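Local coordinates for protein kappa-carrageenase (Zobellia galactanivorans, PDB 5OCR) that probably hydrolyses the red-algal polysaccharide kappa-carrageenan, here represented by the family 16 glycoside hydrolase domain of a longer protein, at residues 123-128 against 134-139; 188-193 against 219-224. All blocks are in the same frame, centred on the assembly; numbering follows the deposited sequence. Where two conformers were deposited one is given.

Interaction 1 (123-128 against 134-139); sequences SDFDYS and TVYSEI
Val135, Tyr136 and Ser123 bury the most surface where the loop 123-128 folds back along the start of strand 134-144. Val135 is used through both side chain and backbone. Its CG1, anti to the backbone N (chi1 168°), points into one face of the Tyr127 ring, 3.7 Å above the ring centroid, in a CH-pi contact. Its carbonyl O accepts Asp126 N at 2.8 Å. Next along the strand, the Tyr136 ring lies in an offset stack with Phe125, centroids 4.3 Å apart and planes 10° from parallel, so that Phe125 CZ sits over the rim of the tyrosine. Ser123 O meets the edge of the same ring, 3.3 Å from Tyr136 CE1. Val135 and Tyr136 also form a classic beta bulge against Val167 of strand 159-170, and the chain turns a corner at Val135. Beyond it, strand 134-144 carries the sequence EIDVVE, beginning at Glu138, which has the form of the family 16 active-site signature; Tyr136 OH points to Glu138 OE1 at 2.5 Å, a hydrogen bond whose length is doubtfully short. Ser123 sits at the beginning of the loop that leaves strand 115-122. Its N donates to Ser137 O at 2.9 Å, and its OG receives Ser137 N along an almost straight bond (2.9 Å, 170°). That OG turns its own hydrogen to Asp124 O at 2.7 Å, on a lone pair in the carbonyl plane, and also takes a hydrogen bond from Arg231, whose guanidinium forms a salt bridge with Asp124. With an alanine here, Ser137 N would probably be left without its acceptor and the Asp124 carbonyl without the hydroxyl that donates to it. Farther round the loop, Asp126 OD1 gathers both the N and OG of Ser128, closing an Asx turn.

Interaction 2 (188-193 against 219-224); sequences NKWRAP and VEVARK. Residue 193 of segment 188-193 comes from a tag, linker or insertion.
Asn188 reaches toward Ala222 and Lys224, and each atom of its side chain finds something on strand 219-225. CB starts 3.9 Å from Ala222 CB. CG comes closer to the same methyl, and OD1 rests 3.3 Å from Ala222 CB. The same oxygen also meets Lys224, which bends at chi2 (-72°) and slides past in the opposite direction, its CE 3.4 Å from Asn188 OD1. Lys224 NZ adds only a weak hydrogen bond to that oxygen; its stronger partners are the carbonyls of Gln184 and Leu187. ND2, the remaining tip atom, lies 3.7 Å from Ala222 CB while it donates to Leu162 O on strand 159-170. Two residues on, the Trp190 indole is crossed at about a right angle by Val221, whose CG1 lies over the five-membered ring, 3.5 Å from its centroid and 9° off the normal, a CH-pi contact. Val221 and Ala222 share a classic beta bulge opposite Trp214. The strands meet through side chains, each taking its backbone bonds from another neighbour, 159-170 for strand 189-191 and 211-216 for strand 219-225, as in the two-layered beta-jellyroll of family 16 glycoside hydrolases.

How the interactions relate
The centres of interactions 1 and 2 are 25 Å apart and their nearest atoms about 8 Å, without touching. What joins them is strand 159-170, which pairs with strand 134-144 of interaction 1 and with strand 189-191 of interaction 2. A second route crosses the layers: Ile139 packs on Cys205 and Val207 of strand 200-207, which leads through strand 211-216 to strand 219-225. Interaction 1 probably borders the substrate cleft, because strand 134-144 carries the family 16 signature; a glycerol, probably from the crystallisation liquor, hydrogen-bonds Glu138 OE2 and lies about 6 Å from the Tyr136 side chain, consistent with a pocket there. Interaction 2 instead joins strands of the two layers at the surface.

Interaction 1 (123-128 against 134-139)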
# COMPACT_ATOMS: atom_id res chain seq x y z
N SER A 123 9.24 3.78 5.45
CA SER A 123 10.26 3.78 6.54
C SER A 123 9.73 4.15 7.88
O SER A 123 8.57 4.48 8.04
CB SER A 123 11.32 4.85 6.31
OG SER A 123 10.75 6.17 6.26
N ASP A 124 10.63 4.09 8.88
CA ASP A 124 10.23 4.75 10.11
C ASP A 124 10.37 6.27 10.00
O ASP A 124 10.65 6.81 8.92
CB ASP A 124 10.95 4.16 11.33
CG ASP A 124 12.45 4.36 11.31
OD1 ASP A 124 12.99 5.14 10.48
OD2 ASP A 124 13.14 3.72 12.17
N PHE A 125 10.06 6.97 11.08
CA PHE A 125 10.21 8.44 11.11
C PHE A 125 11.47 8.73 11.85
O PHE A 125 11.62 8.31 13.03
CB PHE A 125 8.98 9.05 11.84
CG PHE A 125 7.70 9.04 11.00
CD1 PHE A 125 7.25 10.19 10.33
CD2 PHE A 125 6.93 7.87 10.90
CE1 PHE A 125 6.11 10.18 9.53
CE2 PHE A 125 5.77 7.87 10.10
CZ PHE A 125 5.35 9.02 9.42
N ASP A 126 12.39 9.45 11.22
CA ASP A 126 13.63 9.88 11.93
C ASP A 126 13.60 11.42 11.97
O ASP A 126 14.00 12.10 11.00
CB ASP A 126 14.87 9.32 11.23
CG ASP A 126 16.16 9.59 12.02
OD1 ASP A 126 16.04 10.31 13.04
OD2 ASP A 126 17.25 9.17 11.53
N TYR A 127 13.08 11.95 13.08
CA TYR A 127 12.96 13.39 13.28
C TYR A 127 14.24 14.03 13.72
O TYR A 127 14.25 15.25 13.86
CB TYR A 127 11.85 13.77 14.25
CG TYR A 127 10.48 13.72 13.61
CD1 TYR A 127 9.94 14.84 12.95
CD2 TYR A 127 9.71 12.54 13.67
CE1 TYR A 127 8.68 14.81 12.36
CE2 TYR A 127 8.49 12.50 13.05
CZ TYR A 127 7.96 13.64 12.41
OH TYR A 127 6.73 13.53 11.78
N SER A 128 15.31 13.23 13.82
CA SER A 128 16.65 13.72 14.22
C SER A 128 17.55 14.26 13.11
O SER A 128 18.65 14.85 13.37
CB SER A 128 17.42 12.66 15.00
OG SER A 128 18.11 11.78 14.14
N THR A 134 15.58 13.81 4.78
CA THR A 134 14.29 13.05 4.80
C THR A 134 14.06 12.44 6.15
O THR A 134 14.93 11.75 6.63
CB THR A 134 14.41 11.92 3.76
OG1 THR A 134 14.59 12.50 2.47
CG2 THR A 134 13.08 11.06 3.70
N VAL A 135 12.91 12.72 6.74
CA VAL A 135 12.44 12.13 8.01
C VAL A 135 11.74 10.80 7.71
O VAL A 135 11.86 9.86 8.47
CB VAL A 135 11.45 13.17 8.60
CG1 VAL A 135 10.62 12.62 9.78
CG2 VAL A 135 12.24 14.42 9.01
N TYR A 136 10.97 10.77 6.62
CA TYR A 136 10.10 9.61 6.37
C TYR A 136 10.01 9.46 4.86
O TYR A 136 9.86 10.47 4.15
CB TYR A 136 8.71 9.93 6.92
CG TYR A 136 7.61 8.91 6.47
CD1 TYR A 136 7.52 7.68 7.08
CD2 TYR A 136 6.72 9.22 5.43
CE1 TYR A 136 6.50 6.76 6.73
CE2 TYR A 136 5.67 8.35 5.10
CZ TYR A 136 5.63 7.09 5.68
OH TYR A 136 4.59 6.18 5.33
N SER A 137 10.10 8.22 4.37
CA SER A 137 10.04 7.91 2.91
C SER A 137 8.93 6.88 2.68
O SER A 137 8.96 5.80 3.39
CB SER A 137 11.37 7.23 2.50
OG SER A 137 12.37 8.21 2.35
N GLU A 138 8.04 7.11 1.69
CA GLU A 138 7.01 6.13 1.40
C GLU A 138 6.90 6.08 -0.14
O GLU A 138 6.73 7.10 -0.74
CB GLU A 138 5.69 6.56 1.97
CG GLU A 138 4.57 5.59 1.56
CD GLU A 138 3.23 6.00 2.16
OE1 GLU A 138 3.26 6.60 3.28
OE2 GLU A 138 2.16 5.70 1.55
N ILE A 139 6.98 4.88 -0.71
CA ILE A 139 6.69 4.65 -2.13
C ILE A 139 5.45 3.74 -2.23
O ILE A 139 5.47 2.55 -1.81
CB ILE A 139 7.92 3.92 -2.80
CG1 ILE A 139 9.20 4.79 -2.66
CG2 ILE A 139 7.51 3.62 -4.28
CD1 ILE A 139 10.42 4.12 -3.29

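Interaction 2 (188-193 against 219-224)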
# COMPACT_ATOMS: atom_id res chain seq x y z
N ASN A 188 1.22 9.97 -9.26
CA ASN A 188 0.99 9.24 -10.47
C ASN A 188 -0.41 8.64 -10.48
O ASN A 188 -0.83 8.03 -9.51
CB ASN A 188 1.98 8.05 -10.55
CG ASN A 188 3.38 8.51 -10.75
OD1 ASN A 188 3.70 9.28 -11.66
ND2 ASN A 188 4.25 8.06 -9.87
N LYS A 189 -1.10 8.75 -11.60
CA LYS A 189 -2.43 8.12 -11.77
C LYS A 189 -2.32 7.30 -13.06
O LYS A 189 -1.59 7.69 -14.03
CB LYS A 189 -3.48 9.24 -11.92
CG LYS A 189 -3.79 9.86 -10.55
CD LYS A 189 -4.97 10.83 -10.63
CE LYS A 189 -5.38 11.33 -9.24
NZ LYS A 189 -6.14 10.27 -8.48
N TRP A 190 -2.96 6.13 -13.07
CA TRP A 190 -3.06 5.36 -14.32
C TRP A 190 -4.40 4.73 -14.39
O TRP A 190 -4.90 4.25 -13.39
CB TRP A 190 -1.96 4.29 -14.38
CG TRP A 190 -1.93 3.51 -15.66
CD1 TRP A 190 -1.44 3.88 -16.91
CD2 TRP A 190 -2.40 2.15 -15.84
NE1 TRP A 190 -1.58 2.83 -17.81
CE2 TRP A 190 -2.15 1.79 -17.26
CE3 TRP A 190 -2.93 1.18 -14.97
CZ2 TRP A 190 -2.48 0.54 -17.76
CZ3 TRP A 190 -3.23 -0.08 -15.50
CH2 TRP A 190 -2.98 -0.39 -16.85
N ARG A 191 -5.04 4.77 -15.58
CA ARG A 191 -6.29 4.10 -15.83
C ARG A 191 -6.16 2.78 -16.56
O ARG A 191 -5.56 2.71 -17.71
CB ARG A 191 -7.28 5.08 -16.57
CG ARG A 191 -8.65 4.43 -16.62
CD ARG A 191 -9.58 5.46 -17.41
NE ARG A 191 -10.96 4.94 -17.40
CZ ARG A 191 -11.81 5.04 -16.36
NH1 ARG A 191 -11.39 5.65 -15.23
NH2 ARG A 191 -13.06 4.49 -16.41
N ALA A 192 -6.68 1.68 -15.95
CA ALA A 192 -6.50 0.33 -16.50
C ALA A 192 -7.61 0.07 -17.54
O ALA A 192 -8.70 0.68 -17.42
CB ALA A 192 -6.61 -0.69 -15.34
N PRO A 193 -7.34 -0.84 -18.48
CA PRO A 193 -8.44 -1.23 -19.40
C PRO A 193 -9.29 -2.37 -18.81
O PRO A 193 -10.22 -2.88 -19.48
CB PRO A 193 -7.65 -1.64 -20.67
CG PRO A 193 -6.40 -2.30 -20.09
CD PRO A 193 -6.03 -1.37 -18.93
N VAL A 219 4.18 -3.26 -18.06
CA VAL A 219 4.19 -2.03 -18.89
C VAL A 219 4.65 -0.91 -17.99
O VAL A 219 4.07 -0.72 -16.93
CB VAL A 219 2.86 -1.73 -19.52
CG1 VAL A 219 2.93 -0.43 -20.29
CG2 VAL A 219 2.39 -2.91 -20.36
N GLU A 220 5.67 -0.14 -18.37
CA GLU A 220 5.97 1.08 -17.57
C GLU A 220 4.81 2.09 -17.60
O GLU A 220 4.36 2.50 -18.72
CB GLU A 220 7.25 1.78 -18.08
CG GLU A 220 7.46 3.13 -17.40
CD GLU A 220 8.82 3.78 -17.78
OE1 GLU A 220 9.72 3.11 -18.31
OE2 GLU A 220 9.01 4.99 -17.56
N VAL A 221 4.31 2.50 -16.45
CA VAL A 221 3.21 3.45 -16.41
C VAL A 221 3.61 4.78 -15.75
O VAL A 221 2.88 5.76 -15.89
CB VAL A 221 1.96 2.89 -15.68
CG1 VAL A 221 1.43 1.65 -16.37
CG2 VAL A 221 2.26 2.56 -14.20
N ALA A 222 4.77 4.87 -15.10
CA ALA A 222 5.13 6.13 -14.49
C ALA A 222 6.58 6.11 -14.13
O ALA A 222 7.16 5.03 -13.98
CB ALA A 222 4.39 6.38 -13.17
N ARG A 223 7.16 7.31 -14.00
CA ARG A 223 8.56 7.37 -13.55
C ARG A 223 8.76 8.72 -12.93
O ARG A 223 8.20 9.73 -13.43
CB ARG A 223 9.45 7.15 -14.78
CG ARG A 223 10.92 7.42 -14.63
CD ARG A 223 11.55 7.40 -16.05
NE ARG A 223 11.49 6.10 -16.73
CZ ARG A 223 12.54 5.39 -17.14
NH1 ARG A 223 13.77 5.84 -16.86
NH2 ARG A 223 12.39 4.24 -17.77
N LYS A 224 9.53 8.76 -11.83
CA LYS A 224 9.81 10.04 -11.15
C LYS A 224 11.24 10.08 -10.68
O LYS A 224 11.84 9.05 -10.34
CB LYS A 224 8.96 10.29 -9.90
CG LYS A 224 7.44 10.26 -10.07
CD LYS A 224 6.97 11.47 -10.82
CE LYS A 224 5.56 11.73 -10.33
NZ LYS A 224 4.86 12.44 -11.45